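Local coordinates for protein B-agarase (Agarivorans gilvus, PDB 5Z6P) that probably hydrolyses the beta-glycosidic linkages of agarose as a glycoside hydrolase of family 50, at residues V640-Y645 with M662-G667. Residues are numbered along the deposited sequence; the frame is centred on the assembly and turned at random.
Sequences VSYNYY and MPSIIG
With CG of Tyr-642 turned opposite its own carbonyl carbon (chi1 -49°) and OG of Ser-664 set the same way (chi1 -53°), ring and hydroxyl come together on one face of a parallel strand pair. Ser-664 meets the ring at its edge: CB lies in the ring plane, 3.8 Å from CE1 of Tyr-642. One water, also in that plane, joins the two hydroxyls, at 2.5 Å from Tyr-642 OH and 2.7 Å from Ser-664 OG, so this buried polar pair is bridged rather than directly bonded. On the same face CD1 of Ile-666 packs against CB of Tyr-644 at 4.1 Å, while near the start of the pair CG2 of Val-640 touches CB of Met-662, the two side chains crossing nearly at right angles. Ser-641 and Ile-665 meet on the other face, CB to CG2 at 3.7 Å.

Four backbone hydrogen bonds join the strands in parallel register. Val-640 N binds Pro-663 O, Ile-665 N returns to Val-640 O, Tyr-642 N bonds to Ile-665 O, and Gly-667 N closes the series on Tyr-642 O. Just beyond, OD1 of Asn-643 lies 3.3 Å from CA of Gly-667, and its ND2 is hydrogen-bonded to Glu-509.

Strands 640-643 and 664-668, linked through helix 657-660, form a beta-alpha-beta unit, consistent with the (beta/alpha)8 barrel of related glycoside hydrolases. Strand 709-714 flanks 664-668 on its far side, and helix 627-634 packs against Tyr-642 and Met-662.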
# COMPACT_ATOMS: atom_id res chain seq x y z
N VAL A 640 -3.06 -13.36 -12.07
CA VAL A 640 -2.06 -12.34 -11.82
C VAL A 640 -2.57 -11.38 -10.74
O VAL A 640 -3.72 -10.91 -10.82
CB VAL A 640 -1.68 -11.55 -13.10
CG1 VAL A 640 -0.53 -10.61 -12.83
CG2 VAL A 640 -1.31 -12.51 -14.24
N SER A 641 -1.74 -11.13 -9.72
CA SER A 641 -2.15 -10.30 -8.60
C SER A 641 -1.42 -8.96 -8.63
O SER A 641 -0.21 -8.91 -8.88
CB SER A 641 -1.92 -11.01 -7.26
OG SER A 641 -0.60 -11.49 -7.09
N TYR A 642 -2.18 -7.89 -8.41
CA TYR A 642 -1.65 -6.53 -8.32
C TYR A 642 -2.12 -5.85 -7.02
O TYR A 642 -3.24 -6.10 -6.58
CB TYR A 642 -2.12 -5.67 -9.51
CG TYR A 642 -1.93 -6.28 -10.88
CD1 TYR A 642 -2.89 -7.13 -11.43
CD2 TYR A 642 -0.80 -5.99 -11.64
CE1 TYR A 642 -2.72 -7.67 -12.71
CE2 TYR A 642 -0.62 -6.52 -12.90
CZ TYR A 642 -1.58 -7.37 -13.43
OH TYR A 642 -1.39 -7.91 -14.68
N ASN A 643 -1.28 -5.01 -6.43
CA ASN A 643 -1.74 -4.12 -5.35
C ASN A 643 -1.89 -2.72 -5.95
O ASN A 643 -1.04 -2.30 -6.71
CB ASN A 643 -0.77 -4.09 -4.16
CG ASN A 643 -0.67 -5.44 -3.45
OD1 ASN A 643 -1.52 -6.31 -3.60
ND2 ASN A 643 0.38 -5.59 -2.66
N TYR A 644 -2.97 -2.01 -5.63
CA TYR A 644 -3.20 -0.76 -6.33
C TYR A 644 -3.93 0.26 -5.49
O TYR A 644 -5.15 0.24 -5.37
CB TYR A 644 -3.96 -1.01 -7.63
CG TYR A 644 -3.77 0.07 -8.65
CD1 TYR A 644 -2.52 0.29 -9.23
CD2 TYR A 644 -4.82 0.89 -9.06
CE1 TYR A 644 -2.33 1.28 -10.14
CE2 TYR A 644 -4.64 1.89 -9.99
CZ TYR A 644 -3.38 2.07 -10.53
OH TYR A 644 -3.16 3.06 -11.45
N TYR A 645 -3.13 1.17 -4.94
CA TYR A 645 -3.59 2.21 -4.04
C TYR A 645 -3.86 3.48 -4.83
O TYR A 645 -3.06 4.40 -4.82
CB TYR A 645 -2.54 2.44 -2.96
CG TYR A 645 -2.44 1.31 -1.95
CD1 TYR A 645 -3.37 1.19 -0.92
CD2 TYR A 645 -1.44 0.35 -2.04
CE1 TYR A 645 -3.29 0.17 0.01
CE2 TYR A 645 -1.36 -0.68 -1.13
CZ TYR A 645 -2.28 -0.76 -0.09
OH TYR A 645 -2.21 -1.77 0.84
N MET A 662 -5.18 -12.34 -18.93
CA MET A 662 -5.17 -13.24 -17.79
C MET A 662 -6.23 -12.79 -16.79
O MET A 662 -6.46 -11.59 -16.65
CB MET A 662 -3.78 -13.27 -17.12
CG MET A 662 -2.71 -14.04 -17.90
SD MET A 662 -3.00 -15.81 -17.84
CE MET A 662 -2.45 -16.17 -16.18
N PRO A 663 -6.87 -13.74 -16.08
CA PRO A 663 -7.66 -13.32 -14.92
C PRO A 663 -6.74 -12.66 -13.90
O PRO A 663 -5.60 -13.12 -13.70
CB PRO A 663 -8.23 -14.61 -14.39
CG PRO A 663 -7.26 -15.66 -14.82
CD PRO A 663 -6.70 -15.20 -16.12
N SER A 664 -7.22 -11.57 -13.31
CA SER A 664 -6.40 -10.74 -12.44
C SER A 664 -7.12 -10.50 -11.10
O SER A 664 -8.35 -10.62 -11.02
CB SER A 664 -6.09 -9.40 -13.11
OG SER A 664 -5.53 -9.59 -14.40
N ILE A 665 -6.35 -10.17 -10.07
CA ILE A 665 -6.93 -9.86 -8.77
C ILE A 665 -6.21 -8.70 -8.06
O ILE A 665 -4.98 -8.59 -8.10
CB ILE A 665 -6.96 -11.14 -7.87
CG1 ILE A 665 -7.89 -10.95 -6.67
CG2 ILE A 665 -5.53 -11.57 -7.48
CD1 ILE A 665 -8.23 -12.25 -5.96
N ILE A 666 -6.99 -7.79 -7.48
CA ILE A 666 -6.44 -6.73 -6.66
C ILE A 666 -6.14 -7.26 -5.27
O ILE A 666 -7.05 -7.73 -4.58
CB ILE A 666 -7.38 -5.50 -6.54
CG1 ILE A 666 -7.56 -4.81 -7.90
CG2 ILE A 666 -6.79 -4.49 -5.55
CD1 ILE A 666 -6.25 -4.28 -8.46
N GLY A 667 -4.89 -7.18 -4.85
CA GLY A 667 -4.50 -7.70 -3.55
C GLY A 667 -4.69 -6.73 -2.39
O GLY A 667 -4.89 -7.16 -1.27
O HOH W 1 -3.17 -9.36 -15.75